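Local atomic coordinates of histone-lysine N-methyltransferase, H3 lysine-9 specific SUVH6 (Arabidopsis thaliana, PDB entry 6A5K), a protein that methylates a lysine of histone H3 with S-adenosylmethionine as methyl donor, and probably recognises methylated DNA through its SRA domain. Residues A[314-318]-A[343-347]; A[367-373]-A[486-492]; A[125-131]-A[212-218]; A[87-91]-A[109-113]. The protein carries 1 engineered substitution. One frame throughout, in Å; residues are numbered along the deposited sequence.

In the fold
From the N terminus, contact 4 closes first, joining the end of helix 81-87 to strand 105-113 in the SRA domain. Contact 3 follows, pairing strand 126-130 with strand 211-219 across a much longer loop; Tyr129 and Leu217 then pack on Ile111, so contacts 3 and 4 touch on one sheet. Contact 1 closes a short loop in the zinc-rich pre-SET region, and contact 2 spans most of the SET domain, bringing 367-373 to 486-492. All four are in series, none nesting or crossing. Contacts 1 and 3 lie on opposite sides of the chain's centre, their own centres about 43 Å apart, with contact 2 nearer the middle.

Contact 1. Residues A[314-318]-A[343-347]; sequences IPYNF and YLRVT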
loop_
_atom_site.group_PDB
_atom_site.type_symbol
_atom_site.label_atom_id
_atom_site.label_comp_id
_atom_site.label_asym_id
_atom_site.label_seq_id
_atom_site.Cartn_x
_atom_site.Cartn_y
_atom_site.Cartn_z
ATOM N N ILE A 314 -12.959 17.193 -3.298
ATOM C CA ILE A 314 -12.960 16.146 -2.283
ATOM C C ILE A 314 -11.643 15.386 -2.349
ATOM O O ILE A 314 -11.352 14.759 -3.366
ATOM C CB ILE A 314 -14.121 15.143 -2.505
ATOM C CG1 ILE A 314 -15.445 15.879 -2.689
ATOM C CG2 ILE A 314 -14.209 14.157 -1.352
ATOM C CD1 ILE A 314 -15.888 16.612 -1.464
ATOM N N PRO A 315 -10.839 15.435 -1.277
ATOM C CA PRO A 315 -9.509 14.813 -1.347
ATOM C C PRO A 315 -9.513 13.287 -1.195
ATOM O O PRO A 315 -8.446 12.675 -1.225
ATOM C CB PRO A 315 -8.759 15.470 -0.183
ATOM C CG PRO A 315 -9.830 15.847 0.780
ATOM C CD PRO A 315 -11.006 16.247 -0.059
ATOM N N TYR A 316 -10.688 12.692 -1.018
ATOM C CA TYR A 316 -10.820 11.240 -0.972
ATOM C C TYR A 316 -11.719 10.778 -2.110
ATOM O O TYR A 316 -12.595 11.517 -2.545
ATOM C CB TYR A 316 -11.415 10.773 0.365
ATOM C CG TYR A 316 -10.604 11.109 1.600
ATOM C CD1 TYR A 316 -9.469 10.373 1.938
ATOM C CD2 TYR A 316 -10.993 12.143 2.450
ATOM C CE1 TYR A 316 -8.732 10.674 3.078
ATOM C CE2 TYR A 316 -10.259 12.450 3.591
ATOM C CZ TYR A 316 -9.135 11.717 3.899
ATOM O OH TYR A 316 -8.410 12.026 5.034
ATOM N N ASN A 317 -11.521 9.552 -2.586
ATOM C CA ASN A 317 -12.518 8.935 -3.454
ATOM C C ASN A 317 -13.681 8.422 -2.612
ATOM O O ASN A 317 -13.591 8.359 -1.389
ATOM C CB ASN A 317 -11.914 7.797 -4.284
ATOM C CG ASN A 317 -10.966 8.301 -5.357
ATOM O OD1 ASN A 317 -9.797 7.925 -5.392
ATOM N ND2 ASN A 317 -11.467 9.167 -6.233
ATOM N N PHE A 318 -14.767 8.030 -3.265
ATOM C CA PHE A 318 -15.959 7.608 -2.535
ATOM C C PHE A 318 -15.732 6.306 -1.759
ATOM O O PHE A 318 -16.516 5.969 -0.869
ATOM C CB PHE A 318 -17.149 7.448 -3.484
ATOM C CG PHE A 318 -17.724 8.754 -3.974
ATOM C CD1 PHE A 318 -17.161 9.966 -3.601
ATOM C CD2 PHE A 318 -18.837 8.764 -4.800
ATOM C CE1 PHE A 318 -17.688 11.162 -4.053
ATOM C CE2 PHE A 318 -19.376 9.959 -5.253
ATOM C CZ PHE A 318 -18.798 11.161 -4.878
ATOM N N TYR A 343 -18.037 11.392 2.792
ATOM C CA TYR A 343 -16.797 11.114 2.071
ATOM C C TYR A 343 -15.614 11.866 2.679
ATOM O O TYR A 343 -14.456 11.472 2.514
ATOM C CB TYR A 343 -16.973 11.472 0.596
ATOM C CG TYR A 343 -18.054 10.652 -0.083
ATOM C CD1 TYR A 343 -18.049 9.264 -0.005
ATOM C CD2 TYR A 343 -19.089 11.265 -0.784
ATOM C CE1 TYR A 343 -19.036 8.504 -0.621
ATOM C CE2 TYR A 343 -20.080 10.513 -1.407
ATOM C CZ TYR A 343 -20.043 9.134 -1.318
ATOM O OH TYR A 343 -21.013 8.382 -1.926
ATOM N N LEU A 344 -15.918 12.945 3.394
ATOM C CA LEU A 344 -14.900 13.721 4.087
ATOM C C LEU A 344 -14.734 13.308 5.552
ATOM O O LEU A 344 -14.249 14.088 6.363
ATOM C CB LEU A 344 -15.230 15.212 4.018
ATOM C CG LEU A 344 -15.144 15.862 2.641
ATOM C CD1 LEU A 344 -15.485 17.346 2.745
ATOM C CD2 LEU A 344 -13.752 15.657 2.061
ATOM N N ARG A 345 -15.161 12.099 5.895
ATOM C CA ARG A 345 -14.876 11.556 7.220
ATOM C C ARG A 345 -14.160 10.224 7.061
ATOM O O ARG A 345 -14.782 9.205 6.778
ATOM C CB ARG A 345 -16.154 11.384 8.046
ATOM C CG ARG A 345 -16.897 12.672 8.348
ATOM C CD ARG A 345 -18.107 12.370 9.229
ATOM N NE ARG A 345 -19.021 13.498 9.368
ATOM C CZ ARG A 345 -18.937 14.404 10.333
ATOM N NH1 ARG A 345 -17.952 14.331 11.222
ATOM N NH2 ARG A 345 -19.822 15.393 10.398
ATOM N N VAL A 346 -12.844 10.242 7.223
ATOM C CA VAL A 346 -12.045 9.040 7.015
ATOM C C VAL A 346 -11.117 8.774 8.201
ATOM O O VAL A 346 -11.365 7.859 8.988
ATOM C CB VAL A 346 -11.214 9.129 5.711
ATOM C CG1 VAL A 346 -10.352 7.881 5.541
ATOM C CG2 VAL A 346 -12.124 9.313 4.508
ATOM N N THR A 347 -10.061 9.575 8.341
ATOM C CA THR A 347 -9.056 9.316 9.374
ATOM C C THR A 347 -9.622 9.509 10.787
ATOM O O THR A 347 -9.109 8.937 11.751
ATOM C CB THR A 347 -7.794 10.217 9.206
ATOM O OG1 THR A 347 -8.123 11.594 9.445
ATOM C CG2 THR A 347 -7.229 10.077 7.817
HETATM O O HOH W 1 -14.244 9.012 1.450
#
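This is a buried packing contact between two irregular loops of the pre-SET region, residues 314-318 and 343-347, the second directly following the zinc ligand Cys342. At one end the rings of Phe318 and Tyr343 form an offset stack, nearly parallel at 3° with centroids 3.8 Å apart; Phe318 CG lies 3.5 Å from Tyr343 CZ. At the other, Val346 CG2 sits over the face of the Tyr316 ring, 3.5 Å from its centroid, in a CH-pi contact, while Tyr316 OH comes within 3.6 Å of Thr347 CG2. To one side of both ring contacts Leu344 reaches over Ile314 and Pro315, its CD2 3.5 Å from Pro315 CD and 3.8 Å from Ile314 CG2, and its side chain is about 4 Å from a bound zinc ion. No hydrogen bond joins the loops directly. One water donates to both Asn317 O (3.0 Å) and Tyr343 O (2.7 Å). Polar groups turn elsewhere: Glu331 accepts from Thr347 OG1 and Val346 N, and Arg22 and Glu29 of the N-terminal helix hold the Asn317 side chain. The cohesion between the loops is therefore aromatic and aliphatic, with a single water meeting the needs of two backbone carbonyls.

Contact 2. Residues A[367-373]-A[486-492]; sequences VRCLKSI and IPPLQEL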
loop_
_atom_site.group_PDB
_atom_site.type_symbol
_atom_site.label_atom_id
_atom_site.label_comp_id
_atom_site.label_asym_id
_atom_site.label_seq_id
_atom_site.Cartn_x
_atom_site.Cartn_y
_atom_site.Cartn_z
ATOM N N VAL A 367 6.391 -2.104 12.640
ATOM C CA VAL A 367 4.947 -2.294 12.496
ATOM C C VAL A 367 4.615 -2.992 11.186
ATOM O O VAL A 367 5.182 -2.659 10.149
ATOM C CB VAL A 367 4.183 -0.939 12.545
ATOM C CG1 VAL A 367 2.687 -1.156 12.337
ATOM C CG2 VAL A 367 4.438 -0.211 13.865
ATOM N N ARG A 368 3.715 -3.972 11.233
ATOM C CA ARG A 368 3.190 -4.560 10.001
ATOM C C ARG A 368 1.698 -4.844 10.141
ATOM O O ARG A 368 1.129 -4.723 11.232
ATOM C CB ARG A 368 3.946 -5.849 9.632
ATOM C CG ARG A 368 3.782 -6.977 10.660
ATOM C CD ARG A 368 4.724 -8.154 10.361
ATOM N NE ARG A 368 4.684 -9.163 11.421
ATOM C CZ ARG A 368 5.635 -10.069 11.613
ATOM N NH1 ARG A 368 6.700 -10.090 10.819
ATOM N NH2 ARG A 368 5.525 -10.950 12.601
ATOM N N CYS A 369 1.073 -5.224 9.032
ATOM C CA CYS A 369 -0.358 -5.517 9.006
ATOM C C CYS A 369 -0.606 -6.981 8.646
ATOM O O CYS A 369 0.097 -7.542 7.807
ATOM C CB CYS A 369 -1.065 -4.598 8.010
ATOM S SG CYS A 369 -2.854 -4.806 7.934
ATOM N N LEU A 370 -1.598 -7.599 9.284
ATOM C CA LEU A 370 -1.885 -9.014 9.044
ATOM C C LEU A 370 -2.534 -9.260 7.685
ATOM O O LEU A 370 -2.558 -10.387 7.204
ATOM C CB LEU A 370 -2.780 -9.583 10.148
ATOM C CG LEU A 370 -2.144 -9.793 11.524
ATOM C CD1 LEU A 370 -3.143 -10.426 12.487
ATOM C CD2 LEU A 370 -0.898 -10.655 11.409
ATOM N N LYS A 371 -3.063 -8.216 7.060
ATOM C CA LYS A 371 -3.555 -8.374 5.693
ATOM C C LYS A 371 -2.974 -7.330 4.751
ATOM O O LYS A 371 -2.266 -6.415 5.175
ATOM C CB LYS A 371 -5.084 -8.326 5.663
ATOM C CG LYS A 371 -5.678 -6.959 5.899
ATOM C CD LYS A 371 -7.178 -7.048 6.157
ATOM C CE LYS A 371 -7.532 -8.284 6.977
ATOM N NZ LYS A 371 -8.998 -8.395 7.230
ATOM N N SER A 372 -3.263 -7.484 3.464
ATOM C CA SER A 372 -2.776 -6.539 2.476
ATOM C C SER A 372 -3.459 -5.189 2.660
ATOM O O SER A 372 -4.577 -5.108 3.168
ATOM C CB SER A 372 -2.990 -7.076 1.054
ATOM O OG SER A 372 -4.363 -7.242 0.761
ATOM N N ILE A 373 -2.767 -4.130 2.264
ATOM C CA ILE A 373 -3.292 -2.781 2.425
ATOM C C ILE A 373 -3.452 -2.099 1.068
ATOM O O ILE A 373 -2.472 -1.905 0.352
ATOM C CB ILE A 373 -2.377 -1.933 3.323
ATOM C CG1 ILE A 373 -2.296 -2.538 4.731
ATOM C CG2 ILE A 373 -2.885 -0.492 3.395
ATOM C CD1 ILE A 373 -1.208 -1.913 5.589
ATOM N N ILE A 486 0.150 -2.679 -0.453
ATOM C CA ILE A 486 1.142 -3.342 0.390
ATOM C C ILE A 486 0.785 -4.812 0.628
ATOM O O ILE A 486 -0.340 -5.119 0.997
ATOM C CB ILE A 486 1.282 -2.621 1.746
ATOM C CG1 ILE A 486 1.518 -1.120 1.531
ATOM C CG2 ILE A 486 2.416 -3.230 2.557
ATOM C CD1 ILE A 486 1.574 -0.304 2.848
ATOM N N PRO A 487 1.747 -5.724 0.406
ATOM C CA PRO A 487 1.531 -7.142 0.706
ATOM C C PRO A 487 1.311 -7.352 2.190
ATOM O O PRO A 487 1.795 -6.544 2.982
ATOM C CB PRO A 487 2.841 -7.812 0.254
ATOM C CG PRO A 487 3.491 -6.817 -0.668
ATOM C CD PRO A 487 3.089 -5.474 -0.149
ATOM N N PRO A 488 0.597 -8.423 2.573
ATOM C CA PRO A 488 0.451 -8.693 4.006
ATOM C C PRO A 488 1.810 -8.926 4.650
ATOM O O PRO A 488 2.702 -9.493 4.005
ATOM C CB PRO A 488 -0.421 -9.957 4.050
ATOM C CG PRO A 488 -0.251 -10.587 2.710
ATOM C CD PRO A 488 -0.032 -9.460 1.740
ATOM N N LEU A 489 1.962 -8.435 5.877
ATOM C CA LEU A 489 3.132 -8.663 6.732
ATOM C C LEU A 489 4.391 -7.936 6.267
ATOM O O LEU A 489 5.457 -8.133 6.839
ATOM C CB LEU A 489 3.413 -10.168 6.860
ATOM C CG LEU A 489 2.277 -10.994 7.474
ATOM C CD1 LEU A 489 2.567 -12.485 7.356
ATOM C CD2 LEU A 489 2.034 -10.606 8.933
ATOM N N GLN A 490 4.282 -7.105 5.232
ATOM C CA GLN A 490 5.408 -6.265 4.832
ATOM C C GLN A 490 5.562 -5.138 5.845
ATOM O O GLN A 490 4.567 -4.531 6.256
ATOM C CB GLN A 490 5.208 -5.691 3.422
ATOM C CG GLN A 490 6.332 -4.756 2.972
ATOM C CD GLN A 490 6.180 -4.270 1.537
ATOM O OE1 GLN A 490 5.756 -3.136 1.291
ATOM N NE2 GLN A 490 6.548 -5.120 0.580
ATOM N N GLU A 491 6.797 -4.859 6.259
ATOM C CA GLU A 491 6.996 -3.804 7.250
ATOM C C GLU A 491 6.514 -2.455 6.704
ATOM O O GLU A 491 6.801 -2.093 5.555
ATOM C CB GLU A 491 8.461 -3.708 7.674
ATOM C CG GLU A 491 8.683 -2.719 8.820
ATOM C CD GLU A 491 10.104 -2.721 9.359
ATOM O OE1 GLU A 491 10.955 -3.482 8.847
ATOM O OE2 GLU A 491 10.365 -1.954 10.308
ATOM N N LEU A 492 5.763 -1.731 7.530
ATOM C CA LEU A 492 5.314 -0.380 7.210
ATOM C C LEU A 492 6.357 0.647 7.657
ATOM O O LEU A 492 6.834 0.590 8.788
ATOM C CB LEU A 492 3.974 -0.092 7.886
ATOM C CG LEU A 492 2.879 -1.143 7.714
ATOM C CD1 LEU A 492 1.627 -0.724 8.480
ATOM C CD2 LEU A 492 2.570 -1.309 6.239
HETATM O O HOH W 2 7.999 -0.396 10.999
HETATM O O HOH W 3 7.449 -9.019 8.382
HETATM O O HOH W 4 2.031 -5.262 6.581
HETATM O O HOH W 5 0.024 -4.992 4.417
#
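Backbone groups carry most polar pairing between 367-373 and 486-492 of the SET domain. Ile373 and Ile486 form a single antiparallel bridge, Ile373 N to Ile486 O at 2.9 Å and Ile486 N to Ile373 O at 2.8 Å. Farther along, Leu489 N reaches Cys369 O and Leu492 N reaches Val367 O, both at 2.8 Å. The type II turn from Pro487 to Gln490 stays close to Ser372, and water satisfies groups the direct bonds miss: one lies between Cys369 N (2.6 Å) and Gln490 O (2.7 Å), another between Lys371 O and Pro487 O (both 2.8 Å). A third accepts from Val367 N (2.9 Å) and donates to Leu492 O (2.7 Å) and Glu491 OE2 (2.9 Å). Arg368 NH1 meets Leu489 O through a fourth; its NE forms a salt bridge with Glu356. Glu491 also binds Arg363 and Asn454, its side chain about 7 Å from S-adenosylmethionine. Ile373 CD1 packs on Leu492 CD2 at 3.9 Å. Direct bonds thus fix both ends and the turn, and water pairs backbone groups lacking a direct partner.

Contact 3. Residues A[125-131]-A[212-218]; sequences DVLTYTG and VFKFQLR
Strands 126-130 and 212-218 run antiparallel, their axes 4.6 Å apart at 160°, with extended backbone throughout both. Val212 comes first in the segment, one residue into strand 211-219, its CB 4.4 Å from Thr130 CG2. Phe213 O accepts from Gly131 N at a short 2.6 Å. Lys214 faces Thr130 in a non-hydrogen-bonded pair, its CE 3.4 Å from Thr130 OG1. Phe215 forms a hydrogen-bonded pair with Tyr129: Phe215 N to Tyr129 O and Tyr129 N to Phe215 O are both 2.9 Å. Phe215 takes chi1 m and Tyr129 t, bringing Phe215 CD1 to 4.2 Å from Tyr129 CD2. Gln216 is the non-hydrogen-bonded partner of Thr128 and sends NE2 to Glu199. Leu217 bonds Leu127 through Leu217 N to Leu127 O (2.8 Å) and Leu127 N to Leu217 O (2.9 Å); their side chains meet at CD1 and CD2 respectively, 3.8 Å apart. Arg218 pairs with Val126 (CA to CA 4.5 Å), and its rotamer, t, t, m with chi4 near -91°, brings NH1 to 3.1 Å from Asp125 OD2 in a salt bridge; NE pairs with Glu199. Within this regular antiparallel pair of the SRA sheet, Tyr129, Phe215 and Leu217 form an apolar face packed on helix 156-167 and strand 105-113, whereas the other face, with Thr128, Lys214 and Arg218, is mainly polar, Val126 CG2 lying against the face of the Arg218 guanidinium.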
loop_
_atom_site.group_PDB
_atom_site.type_symbol
_atom_site.label_atom_id
_atom_site.label_comp_id
_atom_site.label_asym_id
_atom_site.label_seq_id
_atom_site.Cartn_x
_atom_site.Cartn_y
_atom_site.Cartn_z
ATOM N N ASP A 125 4.259 -25.895 -2.732
ATOM C CA ASP A 125 5.056 -25.561 -3.910
ATOM C C ASP A 125 4.415 -26.063 -5.206
ATOM O O ASP A 125 4.887 -25.744 -6.299
ATOM C CB ASP A 125 6.472 -26.127 -3.781
ATOM C CG ASP A 125 6.485 -27.628 -3.558
ATOM O OD1 ASP A 125 5.564 -28.142 -2.883
ATOM O OD2 ASP A 125 7.419 -28.294 -4.058
ATOM N N VAL A 126 3.337 -26.831 -5.081
ATOM C CA VAL A 126 2.674 -27.431 -6.239
ATOM C C VAL A 126 1.383 -26.691 -6.611
ATOM O O VAL A 126 0.601 -26.294 -5.750
ATOM C CB VAL A 126 2.356 -28.922 -5.984
ATOM C CG1 VAL A 126 1.685 -29.551 -7.196
ATOM C CG2 VAL A 126 3.628 -29.678 -5.635
ATOM N N LEU A 127 1.171 -26.512 -7.909
ATOM C CA LEU A 127 0.034 -25.765 -8.425
ATOM C C LEU A 127 -0.546 -26.498 -9.634
ATOM O O LEU A 127 0.201 -26.933 -10.501
ATOM C CB LEU A 127 0.483 -24.344 -8.795
ATOM C CG LEU A 127 -0.429 -23.326 -9.478
ATOM C CD1 LEU A 127 -0.005 -21.927 -9.064
ATOM C CD2 LEU A 127 -0.385 -23.459 -10.986
ATOM N N THR A 128 -1.864 -26.660 -9.688
ATOM C CA THR A 128 -2.496 -27.192 -10.895
ATOM C C THR A 128 -3.231 -26.073 -11.615
ATOM O O THR A 128 -4.007 -25.338 -11.013
ATOM C CB THR A 128 -3.481 -28.340 -10.596
ATOM O OG1 THR A 128 -4.656 -27.806 -9.982
ATOM C CG2 THR A 128 -2.852 -29.379 -9.687
ATOM N N TYR A 129 -2.980 -25.954 -12.912
ATOM C CA TYR A 129 -3.468 -24.833 -13.696
ATOM C C TYR A 129 -4.302 -25.321 -14.876
ATOM O O TYR A 129 -3.898 -26.241 -15.579
ATOM C CB TYR A 129 -2.292 -23.991 -14.190
ATOM C CG TYR A 129 -2.696 -22.867 -15.101
ATOM C CD1 TYR A 129 -3.244 -21.693 -14.587
ATOM C CD2 TYR A 129 -2.534 -22.970 -16.474
ATOM C CE1 TYR A 129 -3.618 -20.656 -15.423
ATOM C CE2 TYR A 129 -2.906 -21.941 -17.313
ATOM C CZ TYR A 129 -3.447 -20.787 -16.785
ATOM O OH TYR A 129 -3.818 -19.769 -17.632
ATOM N N THR A 130 -5.459 -24.707 -15.099
ATOM C CA THR A 130 -6.331 -25.132 -16.191
ATOM C C THR A 130 -6.111 -24.281 -17.445
ATOM O O THR A 130 -6.066 -23.054 -17.381
ATOM C CB THR A 130 -7.803 -25.078 -15.775
ATOM O OG1 THR A 130 -7.971 -25.824 -14.566
ATOM C CG2 THR A 130 -8.690 -25.676 -16.864
ATOM N N GLY A 131 -5.990 -24.958 -18.584
ATOM C CA GLY A 131 -5.542 -24.348 -19.822
ATOM C C GLY A 131 -6.511 -23.436 -20.549
ATOM O O GLY A 131 -7.616 -23.166 -20.066
ATOM N N VAL A 212 -10.573 -30.129 -21.702
ATOM C CA VAL A 212 -9.618 -29.104 -21.273
ATOM C C VAL A 212 -8.230 -29.655 -20.925
ATOM O O VAL A 212 -8.077 -30.819 -20.556
ATOM C CB VAL A 212 -10.132 -28.320 -20.039
ATOM C CG1 VAL A 212 -11.441 -27.606 -20.351
ATOM C CG2 VAL A 212 -10.282 -29.245 -18.836
ATOM N N PHE A 213 -7.225 -28.794 -21.030
ATOM C CA PHE A 213 -5.867 -29.139 -20.625
ATOM C C PHE A 213 -5.575 -28.666 -19.208
ATOM O O PHE A 213 -5.975 -27.569 -18.815
ATOM C CB PHE A 213 -4.839 -28.538 -21.590
ATOM C CG PHE A 213 -4.893 -29.123 -22.966
ATOM C CD1 PHE A 213 -5.644 -28.520 -23.964
ATOM C CD2 PHE A 213 -4.203 -30.285 -23.264
ATOM C CE1 PHE A 213 -5.695 -29.066 -25.235
ATOM C CE2 PHE A 213 -4.253 -30.837 -24.534
ATOM C CZ PHE A 213 -4.999 -30.227 -25.519
ATOM N N LYS A 214 -4.872 -29.499 -18.450
ATOM C CA LYS A 214 -4.433 -29.133 -17.113
ATOM C C LYS A 214 -2.929 -29.363 -16.991
ATOM O O LYS A 214 -2.389 -30.292 -17.585
ATOM C CB LYS A 214 -5.191 -29.932 -16.053
ATOM C CG LYS A 214 -6.692 -29.676 -16.059
ATOM C CD LYS A 214 -7.235 -29.520 -14.652
ATOM C CE LYS A 214 -8.703 -29.126 -14.673
ATOM N NZ LYS A 214 -9.205 -28.786 -13.310
ATOM N N PHE A 215 -2.266 -28.509 -16.218
ATOM C CA PHE A 215 -0.812 -28.504 -16.104
ATOM C C PHE A 215 -0.424 -28.537 -14.633
ATOM O O PHE A 215 -1.049 -27.867 -13.814
ATOM C CB PHE A 215 -0.212 -27.252 -16.773
ATOM C CG PHE A 215 -0.575 -27.097 -18.228
ATOM C CD1 PHE A 215 -1.798 -26.550 -18.599
ATOM C CD2 PHE A 215 0.315 -27.478 -19.223
ATOM C CE1 PHE A 215 -2.132 -26.399 -19.936
ATOM C CE2 PHE A 215 -0.008 -27.331 -20.563
ATOM C CZ PHE A 215 -1.236 -26.794 -20.920
ATOM N N GLN A 216 0.599 -29.308 -14.285
ATOM C CA GLN A 216 1.122 -29.251 -12.926
ATOM C C GLN A 216 2.438 -28.489 -12.909
ATOM O O GLN A 216 3.355 -28.816 -13.650
ATOM C CB GLN A 216 1.317 -30.654 -12.341
ATOM C CG GLN A 216 2.031 -30.653 -11.000
ATOM C CD GLN A 216 2.098 -32.026 -10.378
ATOM O OE1 GLN A 216 1.073 -32.605 -10.027
ATOM N NE2 GLN A 216 3.304 -32.556 -10.238
ATOM N N LEU A 217 2.515 -27.467 -12.065
ATOM C CA LEU A 217 3.732 -26.683 -11.901
ATOM C C LEU A 217 4.265 -26.830 -10.483
ATOM O O LEU A 217 3.496 -27.013 -9.541
ATOM C CB LEU A 217 3.485 -25.204 -12.211
ATOM C CG LEU A 217 3.051 -24.809 -13.627
ATOM C CD1 LEU A 217 1.555 -25.031 -13.833
ATOM C CD2 LEU A 217 3.429 -23.363 -13.936
ATOM N N ARG A 218 5.584 -26.751 -10.337
ATOM C CA ARG A 218 6.210 -26.818 -9.023
ATOM C C ARG A 218 7.165 -25.643 -8.838
ATOM O O ARG A 218 7.972 -25.331 -9.716
ATOM C CB ARG A 218 6.949 -28.149 -8.827
ATOM C CG ARG A 218 7.544 -28.313 -7.434
ATOM C CD ARG A 218 8.316 -29.626 -7.296
ATOM N NE ARG A 218 7.475 -30.790 -7.566
ATOM C CZ ARG A 218 6.789 -31.450 -6.638
ATOM N NH1 ARG A 218 6.836 -31.059 -5.371
ATOM N NH2 ARG A 218 6.051 -32.499 -6.975
HETATM O O HOH W 6 5.143 -30.732 -2.480
#

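Contact 4. Residues A[87-91]-A[109-113]; sequences LGIHK and TSIVA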
loop_
_atom_site.group_PDB
_atom_site.type_symbol
_atom_site.label_atom_id
_atom_site.label_comp_id
_atom_site.label_asym_id
_atom_site.label_seq_id
_atom_site.Cartn_x
_atom_site.Cartn_y
_atom_site.Cartn_z
ATOM N N LEU A 87 4.095 -3.118 -16.513
ATOM C CA LEU A 87 5.417 -3.535 -16.042
ATOM C C LEU A 87 6.083 -4.588 -16.927
ATOM O O LEU A 87 7.265 -4.898 -16.748
ATOM C CB LEU A 87 5.314 -4.077 -14.613
ATOM C CG LEU A 87 4.829 -3.117 -13.527
ATOM C CD1 LEU A 87 4.834 -3.809 -12.152
ATOM C CD2 LEU A 87 5.692 -1.870 -13.518
ATOM N N GLY A 88 5.331 -5.135 -17.876
ATOM C CA GLY A 88 5.843 -6.187 -18.735
ATOM C C GLY A 88 5.961 -7.533 -18.037
ATOM O O GLY A 88 6.724 -8.399 -18.464
ATOM N N ILE A 89 5.213 -7.707 -16.953
ATOM C CA ILE A 89 5.186 -8.976 -16.222
ATOM C C ILE A 89 4.379 -10.020 -16.990
ATOM O O ILE A 89 4.738 -11.199 -17.053
ATOM C CB ILE A 89 4.558 -8.811 -14.818
ATOM C CG1 ILE A 89 5.424 -7.912 -13.936
ATOM C CG2 ILE A 89 4.355 -10.166 -14.145
ATOM C CD1 ILE A 89 4.780 -7.593 -12.607
ATOM N N HIS A 90 3.267 -9.559 -17.546
ATOM C CA HIS A 90 2.295 -10.404 -18.228
ATOM C C HIS A 90 1.596 -9.504 -19.231
ATOM O O HIS A 90 0.940 -8.538 -18.842
ATOM C CB HIS A 90 1.308 -11.018 -17.228
ATOM C CG HIS A 90 0.362 -12.014 -17.827
ATOM N ND1 HIS A 90 0.717 -13.327 -18.062
ATOM C CD2 HIS A 90 -0.933 -11.903 -18.202
ATOM C CE1 HIS A 90 -0.317 -13.977 -18.565
ATOM N NE2 HIS A 90 -1.331 -13.135 -18.668
ATOM N N LYS A 91 1.761 -9.794 -20.516
ATOM C CA LYS A 91 1.327 -8.866 -21.558
ATOM C C LYS A 91 -0.166 -8.938 -21.918
ATOM O O LYS A 91 -0.795 -7.893 -22.070
ATOM C CB LYS A 91 2.174 -9.065 -22.818
ATOM C CG LYS A 91 3.648 -8.729 -22.623
ATOM C CD LYS A 91 3.865 -7.225 -22.588
ATOM C CE LYS A 91 5.304 -6.871 -22.231
ATOM N NZ LYS A 91 6.283 -7.606 -23.082
ATOM N N THR A 109 5.954 -17.639 -20.618
ATOM C CA THR A 109 6.718 -16.730 -19.782
ATOM C C THR A 109 5.977 -16.486 -18.477
ATOM O O THR A 109 6.593 -16.318 -17.421
ATOM C CB THR A 109 6.957 -15.392 -20.477
ATOM O OG1 THR A 109 5.701 -14.878 -20.939
ATOM C CG2 THR A 109 7.912 -15.568 -21.665
ATOM N N SER A 110 4.649 -16.453 -18.547
ATOM C CA SER A 110 3.891 -16.154 -17.331
ATOM C C SER A 110 2.458 -16.634 -17.422
ATOM O O SER A 110 1.904 -16.714 -18.507
ATOM C CB SER A 110 3.913 -14.650 -17.042
ATOM O OG SER A 110 3.288 -13.938 -18.094
ATOM N N ILE A 111 1.864 -16.975 -16.283
ATOM C CA ILE A 111 0.452 -17.321 -16.252
ATOM C C ILE A 111 -0.262 -16.592 -15.122
ATOM O O ILE A 111 0.320 -16.332 -14.068
ATOM C CB ILE A 111 0.219 -18.849 -16.087
ATOM C CG1 ILE A 111 0.795 -19.354 -14.761
ATOM C CG2 ILE A 111 0.807 -19.613 -17.271
ATOM C CD1 ILE A 111 0.588 -20.858 -14.528
ATOM N N VAL A 112 -1.527 -16.260 -15.353
ATOM C CA VAL A 112 -2.367 -15.747 -14.280
ATOM C C VAL A 112 -3.295 -16.868 -13.832
ATOM O O VAL A 112 -4.120 -17.341 -14.609
ATOM C CB VAL A 112 -3.190 -14.523 -14.712
ATOM C CG1 VAL A 112 -4.037 -14.019 -13.538
ATOM C CG2 VAL A 112 -2.279 -13.427 -15.219
ATOM N N ALA A 113 -3.146 -17.295 -12.582
ATOM C CA ALA A 113 -3.831 -18.490 -12.099
ATOM C C ALA A 113 -4.872 -18.171 -11.037
ATOM O O ALA A 113 -4.639 -17.356 -10.151
ATOM C CB ALA A 113 -2.821 -19.483 -11.555
#
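A very short hydrogen bond, 2.6 Å between His90 ND1 and Ser110 OG, dominates this small buried contact, and either atom could be the donor. The histidine achieves it with chi1 near t, which swings its ring across to strand 105-113 even though its CA-to-CB bond points sideways. Val112 CG2 rests over the face of the imidazole, 3.7 Å from the centroid, as a CH-pi contact, and Ser110 OG lies near the ring plane at its edge. The other ring nitrogen, NE2, is bonded to Ala95 O, so both nitrogens of a buried imidazole have partners. Ser110 OG also lies 3.3 Å from Ile89 O, at best a weak bond, and that carbonyl is in addition bonded by Arg172 NH2. Two local motifs set the approach. On one side helix 81-87 ends in a Schellman motif, with Gly88 at positive phi (74°), Ile89 N bonded to Leu84 O and Gly88 N to Asn85 O; the chain then delivers Ile89 and His90 to the sheet. On the other, Thr109 and Ser110 together face Asp98. The arrangement is thus a Schellman-capped helix end docked by a histidine onto a classic beta bulge, within the curved sheet of the SRA domain.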